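Long-range contacts in Asp/Glu-specific dipeptidyl-peptidase (Flavobacterium psychrophilum, PDB 5JXF), which removes dipeptides from the N-terminus of oligopeptides as a serine peptidase of family S46, with strict specificity for aspartate or glutamate at the P1 position: residues 137-142 with 201-206; 72-77 with 263-268; 402-407 with 477-482; 295-300 with 393-398. All blocks are in the same frame, centred on the assembly; numbering follows the deposited sequence.

Contact 1: 137-142 with 201-206; sequences VVTFIV and FVTEVF
The carbonyl oxygen of E204 is gripped twice from the facing strand: F140 N donates to it at 2.9 Å, and the CA of T139 adds a C-H...O contact at 3.4 Å. The next hydrogen-bonded pair repeats the pattern, since F206 O accepts V138 N at 3.0 Å and also meets the CA of V137. Five backbone bonds in all join the antiparallel strands, the remaining three being F206 N to V138 O, E204 N to F140 O and V142 N to V202 O. Between them, T139 faces V205 and I141 faces T203 as non-hydrogen-bonded pairs.

The F140 and F206 rings share one face of the sheet. Their planes stand at 81° and their centroids lie 5.5 Å apart, with F140 CD1 touching F206 CE1 at 3.6 Å. V138 O lies in the plane of the F206 ring, at its edge. Further along, V142 CG2 comes across the E204 chain at about a right angle and meets its CG at 3.6 Å. The E204 carboxylate reaches past this contact to hydrogen-bond W184 and Q185.

On the other face methyls do the touching. T139 CG2, anti to the backbone N (OG1 at chi1 -59°), reaches T203 CB at 3.6 Å, and I141 CD1 meets T203 CG2 at 3.7 Å, while T203 OG1 bonds the carbonyl of E186.

Strand 80-81 pairs with strand 138-146, and strand 186-192 with strand 197-214; V138 and F206 pack on V243 of strand 239-245.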
loop_
_atom_site.group_PDB
_atom_site.type_symbol
_atom_site.label_atom_id
_atom_site.label_comp_id
_atom_site.label_asym_id
_atom_site.label_seq_id
_atom_site.Cartn_x
_atom_site.Cartn_y
_atom_site.Cartn_z
ATOM N N VAL A 137 4.701 10.170 37.104
ATOM C CA VAL A 137 5.946 9.813 37.752
ATOM C C VAL A 137 6.956 9.231 36.768
ATOM O O VAL A 137 6.606 8.734 35.694
ATOM C CB VAL A 137 5.710 8.812 38.891
ATOM C CG1 VAL A 137 4.618 9.337 39.856
ATOM C CG2 VAL A 137 5.350 7.451 38.338
ATOM N N VAL A 138 8.218 9.320 37.157
ATOM C CA VAL A 138 9.339 8.816 36.379
ATOM C C VAL A 138 10.220 8.053 37.359
ATOM O O VAL A 138 10.633 8.605 38.379
ATOM C CB VAL A 138 10.121 9.966 35.709
ATOM C CG1 VAL A 138 11.511 9.537 35.345
ATOM C CG2 VAL A 138 9.366 10.491 34.477
ATOM N N THR A 139 10.506 6.796 37.053
ATOM C CA THR A 139 11.175 5.908 37.988
ATOM C C THR A 139 12.559 5.460 37.543
ATOM O O THR A 139 12.704 4.837 36.491
ATOM C CB THR A 139 10.324 4.646 38.217
ATOM O OG1 THR A 139 9.040 5.016 38.738
ATOM C CG2 THR A 139 11.039 3.683 39.161
ATOM N N PHE A 140 13.569 5.740 38.355
ATOM C CA PHE A 140 14.921 5.255 38.095
ATOM C C PHE A 140 15.231 3.952 38.806
ATOM O O PHE A 140 14.815 3.742 39.956
ATOM C CB PHE A 140 15.945 6.323 38.499
ATOM C CG PHE A 140 15.908 7.531 37.621
ATOM C CD1 PHE A 140 14.950 8.510 37.811
ATOM C CD2 PHE A 140 16.817 7.676 36.588
ATOM C CE1 PHE A 140 14.909 9.645 36.991
ATOM C CE2 PHE A 140 16.785 8.795 35.762
ATOM C CZ PHE A 140 15.826 9.786 35.968
ATOM N N ILE A 141 15.955 3.066 38.124
ATOM C CA ILE A 141 16.376 1.815 38.746
ATOM C C ILE A 141 17.725 1.950 39.476
ATOM O O ILE A 141 18.755 2.288 38.865
ATOM C CB ILE A 141 16.501 0.671 37.735
ATOM C CG1 ILE A 141 15.168 0.441 37.006
ATOM C CG2 ILE A 141 16.927 -0.616 38.473
ATOM C CD1 ILE A 141 13.987 0.291 37.950
ATOM N N VAL A 142 17.710 1.705 40.785
ATOM C CA VAL A 142 18.943 1.755 41.590
ATOM C C VAL A 142 19.680 0.434 41.477
ATOM O O VAL A 142 20.874 0.401 41.215
ATOM C CB VAL A 142 18.632 2.070 43.086
ATOM C CG1 VAL A 142 19.930 2.098 43.943
ATOM C CG2 VAL A 142 17.907 3.433 43.178
ATOM N N PHE A 201 13.398 -4.806 42.662
ATOM C CA PHE A 201 13.991 -3.595 42.136
ATOM C C PHE A 201 13.912 -2.495 43.177
ATOM O O PHE A 201 12.824 -2.102 43.605
ATOM C CB PHE A 201 13.274 -3.154 40.845
ATOM C CG PHE A 201 13.487 -4.083 39.685
ATOM C CD1 PHE A 201 12.860 -5.321 39.644
ATOM C CD2 PHE A 201 14.291 -3.707 38.619
ATOM C CE1 PHE A 201 13.044 -6.181 38.567
ATOM C CE2 PHE A 201 14.486 -4.558 37.544
ATOM C CZ PHE A 201 13.860 -5.797 37.514
ATOM N N VAL A 202 15.077 -2.021 43.597
ATOM C CA VAL A 202 15.163 -0.804 44.373
ATOM C C VAL A 202 15.077 0.350 43.390
ATOM O O VAL A 202 15.763 0.353 42.367
ATOM C CB VAL A 202 16.474 -0.697 45.170
ATOM C CG1 VAL A 202 16.521 0.641 45.880
ATOM C CG2 VAL A 202 16.608 -1.852 46.165
ATOM N N THR A 203 14.245 1.333 43.702
ATOM C CA THR A 203 13.958 2.387 42.755
ATOM C C THR A 203 13.805 3.719 43.433
ATOM O O THR A 203 13.575 3.802 44.665
ATOM C CB THR A 203 12.648 2.117 41.971
ATOM O OG1 THR A 203 11.529 2.307 42.849
ATOM C CG2 THR A 203 12.621 0.694 41.401
ATOM N N GLU A 204 13.954 4.760 42.627
ATOM C CA GLU A 204 13.654 6.127 43.023
ATOM C C GLU A 204 12.524 6.657 42.140
ATOM O O GLU A 204 12.670 6.757 40.923
ATOM C CB GLU A 204 14.888 7.029 42.907
ATOM C CG GLU A 204 16.093 6.550 43.703
ATOM C CD GLU A 204 17.209 7.597 43.758
ATOM O OE1 GLU A 204 17.202 8.531 42.909
ATOM O OE2 GLU A 204 18.087 7.480 44.653
ATOM N N VAL A 205 11.406 7.005 42.766
ATOM C CA VAL A 205 10.248 7.486 42.030
ATOM C C VAL A 205 10.120 8.987 42.097
ATOM O O VAL A 205 9.749 9.539 43.131
ATOM C CB VAL A 205 8.966 6.857 42.569
ATOM C CG1 VAL A 205 7.774 7.222 41.666
ATOM C CG2 VAL A 205 9.138 5.355 42.662
ATOM N N PHE A 206 10.437 9.672 41.009
ATOM C CA PHE A 206 10.250 11.116 41.013
ATOM C C PHE A 206 8.794 11.450 40.645
ATOM O O PHE A 206 8.178 10.746 39.847
ATOM C CB PHE A 206 11.264 11.785 40.065
ATOM C CG PHE A 206 12.691 11.680 40.560
ATOM C CD1 PHE A 206 13.398 10.487 40.417
ATOM C CD2 PHE A 206 13.302 12.751 41.218
ATOM C CE1 PHE A 206 14.684 10.378 40.880
ATOM C CE2 PHE A 206 14.589 12.636 41.705
ATOM C CZ PHE A 206 15.285 11.445 41.543
#

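Contact 2: 72-77 with 263-268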
loop_
_atom_site.group_PDB
_atom_site.type_symbol
_atom_site.label_atom_id
_atom_site.label_comp_id
_atom_site.label_asym_id
_atom_site.label_seq_id
_atom_site.Cartn_x
_atom_site.Cartn_y
_atom_site.Cartn_z
ATOM N N SER A 72 28.363 4.914 37.983
ATOM C CA SER A 72 27.266 5.262 37.063
ATOM C C SER A 72 27.290 4.338 35.860
ATOM O O SER A 72 28.327 3.768 35.539
ATOM C CB SER A 72 27.368 6.711 36.604
ATOM O OG SER A 72 28.514 6.882 35.788
ATOM N N SER A 73 26.141 4.178 35.211
ATOM C CA SER A 73 26.031 3.355 34.001
ATOM C C SER A 73 24.836 3.797 33.158
ATOM O O SER A 73 24.125 4.731 33.544
ATOM C CB SER A 73 25.888 1.884 34.361
ATOM O OG SER A 73 24.675 1.671 35.056
ATOM N N LEU A 74 24.600 3.117 32.031
ATOM C CA LEU A 74 23.499 3.501 31.135
ATOM C C LEU A 74 22.156 3.486 31.843
ATOM O O LEU A 74 21.318 4.340 31.581
ATOM C CB LEU A 74 23.433 2.582 29.900
ATOM C CG LEU A 74 24.621 2.725 28.946
ATOM C CD1 LEU A 74 24.323 2.101 27.573
ATOM C CD2 LEU A 74 24.997 4.178 28.790
ATOM N N LYS A 75 21.966 2.535 32.762
ATOM C CA LYS A 75 20.662 2.357 33.409
ATOM C C LYS A 75 20.218 3.623 34.140
ATOM O O LYS A 75 19.021 3.902 34.232
ATOM C CB LYS A 75 20.677 1.165 34.383
ATOM C CG LYS A 75 21.355 1.435 35.716
ATOM C CD LYS A 75 20.838 0.497 36.793
ATOM C CE LYS A 75 21.644 0.628 38.077
ATOM N NZ LYS A 75 21.326 1.877 38.820
ATOM N N ASP A 76 21.191 4.380 34.648
ATOM C CA ASP A 76 20.933 5.664 35.304
ATOM C C ASP A 76 20.354 6.730 34.386
ATOM O O ASP A 76 19.809 7.726 34.848
ATOM C CB ASP A 76 22.223 6.186 35.934
ATOM C CG ASP A 76 22.707 5.285 37.073
ATOM O OD1 ASP A 76 21.844 4.808 37.845
ATOM O OD2 ASP A 76 23.920 5.015 37.158
ATOM N N ALA A 77 20.461 6.516 33.081
ATOM C CA ALA A 77 19.943 7.483 32.131
ATOM C C ALA A 77 18.617 7.019 31.493
ATOM O O ALA A 77 18.062 7.716 30.629
ATOM C CB ALA A 77 20.994 7.762 31.058
ATOM N N PRO A 263 21.164 14.078 37.175
ATOM C CA PRO A 263 21.265 12.623 37.066
ATOM C C PRO A 263 22.671 12.083 37.292
ATOM O O PRO A 263 23.653 12.820 37.208
ATOM C CB PRO A 263 20.823 12.351 35.621
ATOM C CG PRO A 263 21.241 13.596 34.875
ATOM C CD PRO A 263 21.050 14.741 35.860
ATOM N N LYS A 264 22.750 10.786 37.565
ATOM C CA LYS A 264 24.018 10.084 37.644
ATOM C C LYS A 264 24.685 9.898 36.286
ATOM O O LYS A 264 25.905 9.717 36.206
ATOM C CB LYS A 264 23.805 8.733 38.318
ATOM C CG LYS A 264 23.150 8.873 39.682
ATOM C CD LYS A 264 22.738 7.533 40.260
ATOM C CE LYS A 264 22.161 7.682 41.670
ATOM N NZ LYS A 264 21.298 6.513 41.961
ATOM N N HIS A 265 23.886 9.949 35.220
ATOM C CA HIS A 265 24.397 9.763 33.870
ATOM C C HIS A 265 23.363 10.287 32.879
ATOM O O HIS A 265 22.158 10.206 33.120
ATOM C CB HIS A 265 24.700 8.282 33.580
ATOM C CG HIS A 265 25.313 8.036 32.231
ATOM N ND1 HIS A 265 26.620 8.356 31.938
ATOM C CD2 HIS A 265 24.799 7.493 31.100
ATOM C CE1 HIS A 265 26.883 8.033 30.681
ATOM N NE2 HIS A 265 25.797 7.501 30.155
ATOM N N PHE A 266 23.825 10.837 31.770
ATOM C CA PHE A 266 22.903 11.273 30.748
ATOM C C PHE A 266 23.523 10.910 29.420
ATOM O O PHE A 266 24.731 10.743 29.342
ATOM C CB PHE A 266 22.607 12.773 30.852
ATOM C CG PHE A 266 23.762 13.657 30.494
ATOM C CD1 PHE A 266 24.745 13.958 31.430
ATOM C CD2 PHE A 266 23.855 14.205 29.219
ATOM C CE1 PHE A 266 25.798 14.783 31.098
ATOM C CE2 PHE A 266 24.903 15.030 28.882
ATOM C CZ PHE A 266 25.880 15.323 29.815
ATOM N N LEU A 267 22.689 10.745 28.394
ATOM C CA LEU A 267 23.162 10.240 27.120
ATOM C C LEU A 267 23.595 11.393 26.259
ATOM O O LEU A 267 22.819 12.329 26.031
ATOM C CB LEU A 267 22.068 9.424 26.405
ATOM C CG LEU A 267 21.457 8.275 27.208
ATOM C CD1 LEU A 267 20.257 7.683 26.480
ATOM C CD2 LEU A 267 22.486 7.215 27.452
ATOM N N PRO A 268 24.849 11.358 25.796
ATOM C CA PRO A 268 25.204 12.323 24.755
ATOM C C PRO A 268 24.414 11.945 23.488
ATOM O O PRO A 268 24.061 10.770 23.347
ATOM C CB PRO A 268 26.706 12.116 24.563
ATOM C CG PRO A 268 27.155 11.244 25.707
ATOM C CD PRO A 268 25.951 10.436 26.091
HETATM O O HOH W 1 20.285 8.905 37.314
#
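H265 lays its imidazole along the S73-A77 turn. CG stands anti to the backbone N (chi1 -176°), which carries the ring past S73 O, 3.7 Å from CD2, towards the end of L74. The L74 and H265 side chains run alongside each other in the same direction, L74 CD2 lying 3.7 Å from H265 NE2. A77 CB comes in at the ring edge, near its plane, 3.8 Å from H265 CD2, and the same methyl also meets L267 CG at 3.9 Å.

K264 slants across D76. Its extended chain puts CD 3.7 Å from D76 OD1, but the ammonium stays beyond salt-bridge distance of that oxygen. D76 is instead occupied within its own turn: OD1 forms a salt bridge with K75 NZ, and OD2 accepts S73 N at 3.1 Å. Both donors lie well out of the carboxylate plane.

Residues 74-76 have helical backbone angles, the turn being closed by bonds from D76 N to S73 O and from A77 N to L74 O, and the loop 263-268 runs past it. Both pieces lean on strand 85-89, where V89 makes backbone bonds with A77 and L267, in a protein whose two large antiparallel sheets fit the double-barrel, chymotrypsin-like fold of S46 peptidases. L74 also touches M281 and M283 of strand 279-284, in the other large sheet.

The polar link between the two segments is a water that donates to D76 O at 2.8 Å and accepts from K264 N at 3.1 Å. K75 NZ, besides its bridge to D76, hydrogen-bonds the carbonyls of I141 and V142.

Contact 3: 402-407 with 477-482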
loop_
_atom_site.group_PDB
_atom_site.type_symbol
_atom_site.label_atom_id
_atom_site.label_comp_id
_atom_site.label_asym_id
_atom_site.label_seq_id
_atom_site.Cartn_x
_atom_site.Cartn_y
_atom_site.Cartn_z
ATOM N N ALA A 402 -13.930 -17.120 28.074
ATOM C CA ALA A 402 -12.914 -16.149 27.668
ATOM C C ALA A 402 -13.468 -15.168 26.641
ATOM O O ALA A 402 -13.276 -13.957 26.747
ATOM C CB ALA A 402 -11.697 -16.865 27.110
ATOM N N VAL A 403 -14.169 -15.705 25.652
ATOM C CA VAL A 403 -14.831 -14.883 24.658
ATOM C C VAL A 403 -15.865 -13.955 25.297
ATOM O O VAL A 403 -15.818 -12.743 25.106
ATOM C CB VAL A 403 -15.514 -15.761 23.592
ATOM C CG1 VAL A 403 -16.573 -14.972 22.843
ATOM C CG2 VAL A 403 -14.474 -16.327 22.642
ATOM N N SER A 404 -16.787 -14.534 26.062
ATOM C CA SER A 404 -17.851 -13.777 26.713
ATOM C C SER A 404 -17.244 -12.729 27.662
ATOM O O SER A 404 -17.768 -11.623 27.825
ATOM C CB SER A 404 -18.789 -14.731 27.467
ATOM O OG SER A 404 -19.978 -14.088 27.891
ATOM N N ARG A 405 -16.120 -13.082 28.274
ATOM C CA ARG A 405 -15.388 -12.143 29.100
ATOM C C ARG A 405 -14.886 -10.963 28.267
ATOM O O ARG A 405 -15.018 -9.804 28.668
ATOM C CB ARG A 405 -14.217 -12.843 29.777
ATOM C CG ARG A 405 -13.522 -12.011 30.805
ATOM C CD ARG A 405 -12.381 -12.793 31.405
ATOM N NE ARG A 405 -11.512 -11.950 32.221
ATOM C CZ ARG A 405 -10.444 -11.310 31.767
ATOM N NH1 ARG A 405 -10.101 -11.409 30.486
ATOM N NH2 ARG A 405 -9.717 -10.571 32.599
ATOM N N ASP A 406 -14.307 -11.267 27.110
ATOM C CA ASP A 406 -13.781 -10.227 26.229
ATOM C C ASP A 406 -14.868 -9.240 25.846
ATOM O O ASP A 406 -14.659 -8.028 25.865
ATOM C CB ASP A 406 -13.168 -10.841 24.974
ATOM C CG ASP A 406 -11.791 -11.417 25.223
ATOM O OD1 ASP A 406 -11.145 -11.025 26.222
ATOM O OD2 ASP A 406 -11.352 -12.255 24.406
ATOM N N TYR A 407 -16.035 -9.778 25.513
ATOM C CA TYR A 407 -17.182 -8.947 25.191
ATOM C C TYR A 407 -17.586 -8.087 26.390
ATOM O O TYR A 407 -17.963 -6.932 26.217
ATOM C CB TYR A 407 -18.364 -9.806 24.712
ATOM C CG TYR A 407 -18.294 -10.198 23.248
ATOM C CD1 TYR A 407 -18.648 -9.290 22.251
ATOM C CD2 TYR A 407 -17.883 -11.467 22.859
ATOM C CE1 TYR A 407 -18.575 -9.621 20.914
ATOM C CE2 TYR A 407 -17.816 -11.812 21.509
ATOM C CZ TYR A 407 -18.165 -10.880 20.547
ATOM O OH TYR A 407 -18.098 -11.201 19.213
ATOM N N LYS A 477 -23.555 -11.167 18.633
ATOM C CA LYS A 477 -22.374 -11.976 18.300
ATOM C C LYS A 477 -21.675 -12.671 19.472
ATOM O O LYS A 477 -20.818 -13.532 19.257
ATOM C CB LYS A 477 -21.349 -11.124 17.544
ATOM C CG LYS A 477 -21.939 -10.339 16.383
ATOM C CD LYS A 477 -20.974 -10.277 15.190
ATOM C CE LYS A 477 -21.512 -11.072 14.002
ATOM N NZ LYS A 477 -20.490 -11.379 12.960
ATOM N N ALA A 478 -22.035 -12.315 20.699
ATOM C CA ALA A 478 -21.500 -13.019 21.862
ATOM C C ALA A 478 -22.129 -14.410 21.999
ATOM O O ALA A 478 -23.241 -14.634 21.512
ATOM C CB ALA A 478 -21.734 -12.212 23.120
ATOM N N PRO A 479 -21.426 -15.345 22.670
ATOM C CA PRO A 479 -21.970 -16.685 22.930
ATOM C C PRO A 479 -23.285 -16.618 23.701
ATOM O O PRO A 479 -23.341 -16.070 24.805
ATOM C CB PRO A 479 -20.873 -17.357 23.764
ATOM C CG PRO A 479 -20.095 -16.230 24.350
ATOM C CD PRO A 479 -20.102 -15.176 23.291
ATOM N N LYS A 480 -24.331 -17.187 23.115
ATOM C CA LYS A 480 -25.688 -16.968 23.597
ATOM C C LYS A 480 -25.977 -17.651 24.945
ATOM O O LYS A 480 -26.857 -17.212 25.683
ATOM C CB LYS A 480 -26.690 -17.432 22.535
ATOM C CG LYS A 480 -27.913 -16.537 22.402
ATOM N N GLU A 481 -25.227 -18.697 25.284
ATOM C CA GLU A 481 -25.502 -19.463 26.506
ATOM C C GLU A 481 -25.098 -18.738 27.797
ATOM O O GLU A 481 -25.330 -19.252 28.893
ATOM C CB GLU A 481 -24.810 -20.835 26.453
ATOM C CG GLU A 481 -23.299 -20.790 26.259
ATOM C CD GLU A 481 -22.879 -20.626 24.801
ATOM O OE1 GLU A 481 -23.746 -20.331 23.943
ATOM O OE2 GLU A 481 -21.673 -20.782 24.515
ATOM N N PHE A 482 -24.498 -17.555 27.679
ATOM C CA PHE A 482 -24.147 -16.760 28.859
ATOM C C PHE A 482 -24.649 -15.314 28.739
ATOM O O PHE A 482 -24.297 -14.460 29.560
ATOM C CB PHE A 482 -22.629 -16.744 29.090
ATOM C CG PHE A 482 -21.986 -18.106 29.131
ATOM C CD1 PHE A 482 -22.211 -18.974 30.190
ATOM C CD2 PHE A 482 -21.120 -18.504 28.117
ATOM C CE1 PHE A 482 -21.602 -20.222 30.225
ATOM C CE2 PHE A 482 -20.509 -19.748 28.147
ATOM C CZ PHE A 482 -20.751 -20.608 29.203
#
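One side of helix 386-415 in the helical part of the enzyme, lined by V403, S404 and Y407, receives the A478-P479 loop that follows helix 460-477. Y407, one helical turn after V403, presents a ring face: A478 CB lies 4.1 Å from its centroid and 17° off the ring normal, a CH-pi contact. V403 CG1 sits at the edge of the same ring, in its plane, and touches P479 CD at 3.6 Å. This methyl is anti to the backbone N (chi1 161°), which brings it beside the proline. P479 CG presses on S404 CB at 3.7 Å, and beyond it the OG of S404 meets F482 CB at 3.9 Å. At the far end the hydroxyl of Y407 comes near K477, its OH 3.7 Å from K477 CB.

Helix 295-325 backs Y407 through A308 and I312, while I546 touches both S404 and F482. The two segments share no direct hydrogen bond and are joined by A478 over the Y407 face and by P479 against V403 and S404, so the loop is probably positioned by shape more than by directional bonding.

Contact 4: 295-300 with 393-398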
loop_
_atom_site.group_PDB
_atom_site.type_symbol
_atom_site.label_atom_id
_atom_site.label_comp_id
_atom_site.label_asym_id
_atom_site.label_seq_id
_atom_site.Cartn_x
_atom_site.Cartn_y
_atom_site.Cartn_z
ATOM N N SER A 295 0.486 -24.452 21.561
ATOM C CA SER A 295 -0.265 -24.316 20.318
ATOM C C SER A 295 -1.658 -23.766 20.556
ATOM O O SER A 295 -2.159 -22.931 19.799
ATOM C CB SER A 295 -0.388 -25.673 19.611
ATOM O OG SER A 295 0.857 -26.121 19.106
ATOM N N PHE A 296 -2.279 -24.251 21.623
ATOM C CA PHE A 296 -3.692 -24.016 21.861
ATOM C C PHE A 296 -3.960 -22.578 22.286
ATOM O O PHE A 296 -5.070 -22.065 22.114
ATOM C CB PHE A 296 -4.198 -25.010 22.903
ATOM C CG PHE A 296 -3.677 -26.406 22.694
ATOM C CD1 PHE A 296 -4.200 -27.213 21.689
ATOM C CD2 PHE A 296 -2.657 -26.909 23.491
ATOM C CE1 PHE A 296 -3.722 -28.497 21.487
ATOM C CE2 PHE A 296 -2.172 -28.189 23.293
ATOM C CZ PHE A 296 -2.708 -28.986 22.286
ATOM N N ALA A 297 -2.926 -21.926 22.810
ATOM C CA ALA A 297 -3.030 -20.532 23.216
ATOM C C ALA A 297 -3.057 -19.644 21.988
ATOM O O ALA A 297 -3.862 -18.718 21.891
ATOM C CB ALA A 297 -1.871 -20.148 24.131
ATOM N N VAL A 298 -2.160 -19.931 21.054
ATOM C CA VAL A 298 -2.089 -19.200 19.803
ATOM C C VAL A 298 -3.411 -19.338 19.035
ATOM O O VAL A 298 -3.934 -18.351 18.511
ATOM C CB VAL A 298 -0.903 -19.698 18.940
ATOM C CG1 VAL A 298 -0.694 -18.807 17.727
ATOM C CG2 VAL A 298 0.367 -19.748 19.780
ATOM N N ALA A 299 -3.964 -20.549 19.000
ATOM C CA ALA A 299 -5.208 -20.791 18.270
ATOM C C ALA A 299 -6.360 -19.991 18.864
ATOM O O ALA A 299 -7.196 -19.472 18.133
ATOM C CB ALA A 299 -5.547 -22.282 18.245
ATOM N N GLN A 300 -6.394 -19.869 20.187
ATOM C CA GLN A 300 -7.448 -19.099 20.841
ATOM C C GLN A 300 -7.327 -17.613 20.507
ATOM O O GLN A 300 -8.327 -16.909 20.342
ATOM C CB GLN A 300 -7.404 -19.300 22.357
ATOM C CG GLN A 300 -8.537 -18.599 23.094
ATOM C CD GLN A 300 -8.351 -18.599 24.602
ATOM O OE1 GLN A 300 -7.234 -18.684 25.101
ATOM N NE2 GLN A 300 -9.457 -18.528 25.334
ATOM N N LYS A 393 -7.150 -29.585 26.944
ATOM C CA LYS A 393 -8.353 -29.746 27.742
ATOM C C LYS A 393 -8.905 -28.404 28.209
ATOM O O LYS A 393 -10.016 -28.016 27.839
ATOM C CB LYS A 393 -8.071 -30.637 28.949
ATOM N N TYR A 394 -8.112 -27.690 29.003
ATOM C CA TYR A 394 -8.568 -26.448 29.618
ATOM C C TYR A 394 -8.776 -25.312 28.610
ATOM O O TYR A 394 -9.728 -24.538 28.733
ATOM C CB TYR A 394 -7.588 -26.005 30.706
ATOM C CG TYR A 394 -7.382 -27.028 31.808
ATOM C CD1 TYR A 394 -8.404 -27.346 32.694
ATOM C CD2 TYR A 394 -6.154 -27.654 31.976
ATOM C CE1 TYR A 394 -8.212 -28.281 33.703
ATOM C CE2 TYR A 394 -5.953 -28.587 32.978
ATOM C CZ TYR A 394 -6.981 -28.896 33.839
ATOM O OH TYR A 394 -6.764 -29.822 34.837
ATOM N N TYR A 395 -7.900 -25.211 27.613
ATOM C CA TYR A 395 -8.036 -24.150 26.617
ATOM C C TYR A 395 -9.317 -24.316 25.808
ATOM O O TYR A 395 -9.945 -23.330 25.415
ATOM C CB TYR A 395 -6.813 -24.110 25.694
ATOM C CG TYR A 395 -5.736 -23.160 26.178
ATOM C CD1 TYR A 395 -5.920 -21.780 26.113
ATOM C CD2 TYR A 395 -4.546 -23.639 26.723
ATOM C CE1 TYR A 395 -4.942 -20.901 26.567
ATOM C CE2 TYR A 395 -3.563 -22.766 27.176
ATOM C CZ TYR A 395 -3.771 -21.402 27.093
ATOM O OH TYR A 395 -2.810 -20.530 27.533
ATOM N N THR A 396 -9.717 -25.563 25.576
ATOM C CA THR A 396 -10.975 -25.826 24.888
ATOM C C THR A 396 -12.154 -25.485 25.798
ATOM O O THR A 396 -13.102 -24.826 25.374
ATOM C CB THR A 396 -11.094 -27.295 24.422
ATOM O OG1 THR A 396 -9.866 -27.716 23.815
ATOM C CG2 THR A 396 -12.229 -27.449 23.417
ATOM N N GLU A 397 -12.080 -25.922 27.052
ATOM C CA GLU A 397 -13.155 -25.700 28.019
ATOM C C GLU A 397 -13.403 -24.219 28.328
ATOM O O GLU A 397 -14.554 -23.786 28.406
ATOM C CB GLU A 397 -12.853 -26.449 29.320
ATOM N N ILE A 398 -12.325 -23.452 28.502
ATOM C CA ILE A 398 -12.424 -22.046 28.889
ATOM C C ILE A 398 -12.956 -21.159 27.757
ATOM O O ILE A 398 -13.524 -20.098 28.013
ATOM C CB ILE A 398 -11.049 -21.500 29.350
ATOM C CG1 ILE A 398 -11.228 -20.248 30.217
ATOM C CG2 ILE A 398 -10.141 -21.234 28.133
ATOM C CD1 ILE A 398 -9.948 -19.760 30.880
#
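Y395 touches the facing helix at F296, A297 and Q300, three residues that line the near side of helix 295-325. The two helical segments run nearly parallel, their axes 9.7 Å apart at an angle of 20°.

Packing over the ring comes first. One face of Y395 lies against the backbone of the opposite helix, with A297 CA 3.8 Å above the ring plane and offset toward the rim, and the carbonyl carbon of F296 on the same face. A297 CB meets the phenol end, 3.5 Å from Y395 OH. Close to the Y395 backbone, the two CB atoms of F296 and Y395 touch at 3.9 Å. Y395 has chi1 at -92°, away from the usual staggered values, and this turn lays the ring over the helix backbone.

Polar-aromatic contact is made by Q300. Its side chain, extended from a CG anti to the backbone N, crosses the tyrosine at about a right angle. OE1 lies at the ring edge, in its plane, 3.5 Å from Y395 CE1, while the amide plane is turned 88° from the ring. The other arm of the amide, NE2, reaches I398 CG2 at 4.0 Å.

Around the pair, I557 of helix 547-571 touches Y395, Y550 touches I398, and P294 also packs on Y395.

The segments exchange no hydrogen bond. A carbonyl oxygen set against the C-H edge of a ring is probably mildly favourable electrostatically, but the join is mainly van der Waals packing of one tyrosine of helix 386-415 against helix 295-325.

Contact 1 pairs two strands and contact 2 two loops beside the sheets; contact 4 joins two helices and contact 3 a helix and a loop, the centres of contacts 1 and 3 lying about 40 Å apart on opposite sides of the chain's centre. Contact 1 is the buried one, held by a ladder of backbone bonds; the other three are partly buried, and contact 2 has a bridging water where contacts 3 and 4 rely on aromatic and methyl packing. The K75 ammonium couples the first two. Contacts 3 and 4 share helix 386-415, where A402 CB meets Q300 NE2 at 3.3 Å. All four lie away from the probable catalytic residues and the dipeptide-binding residues.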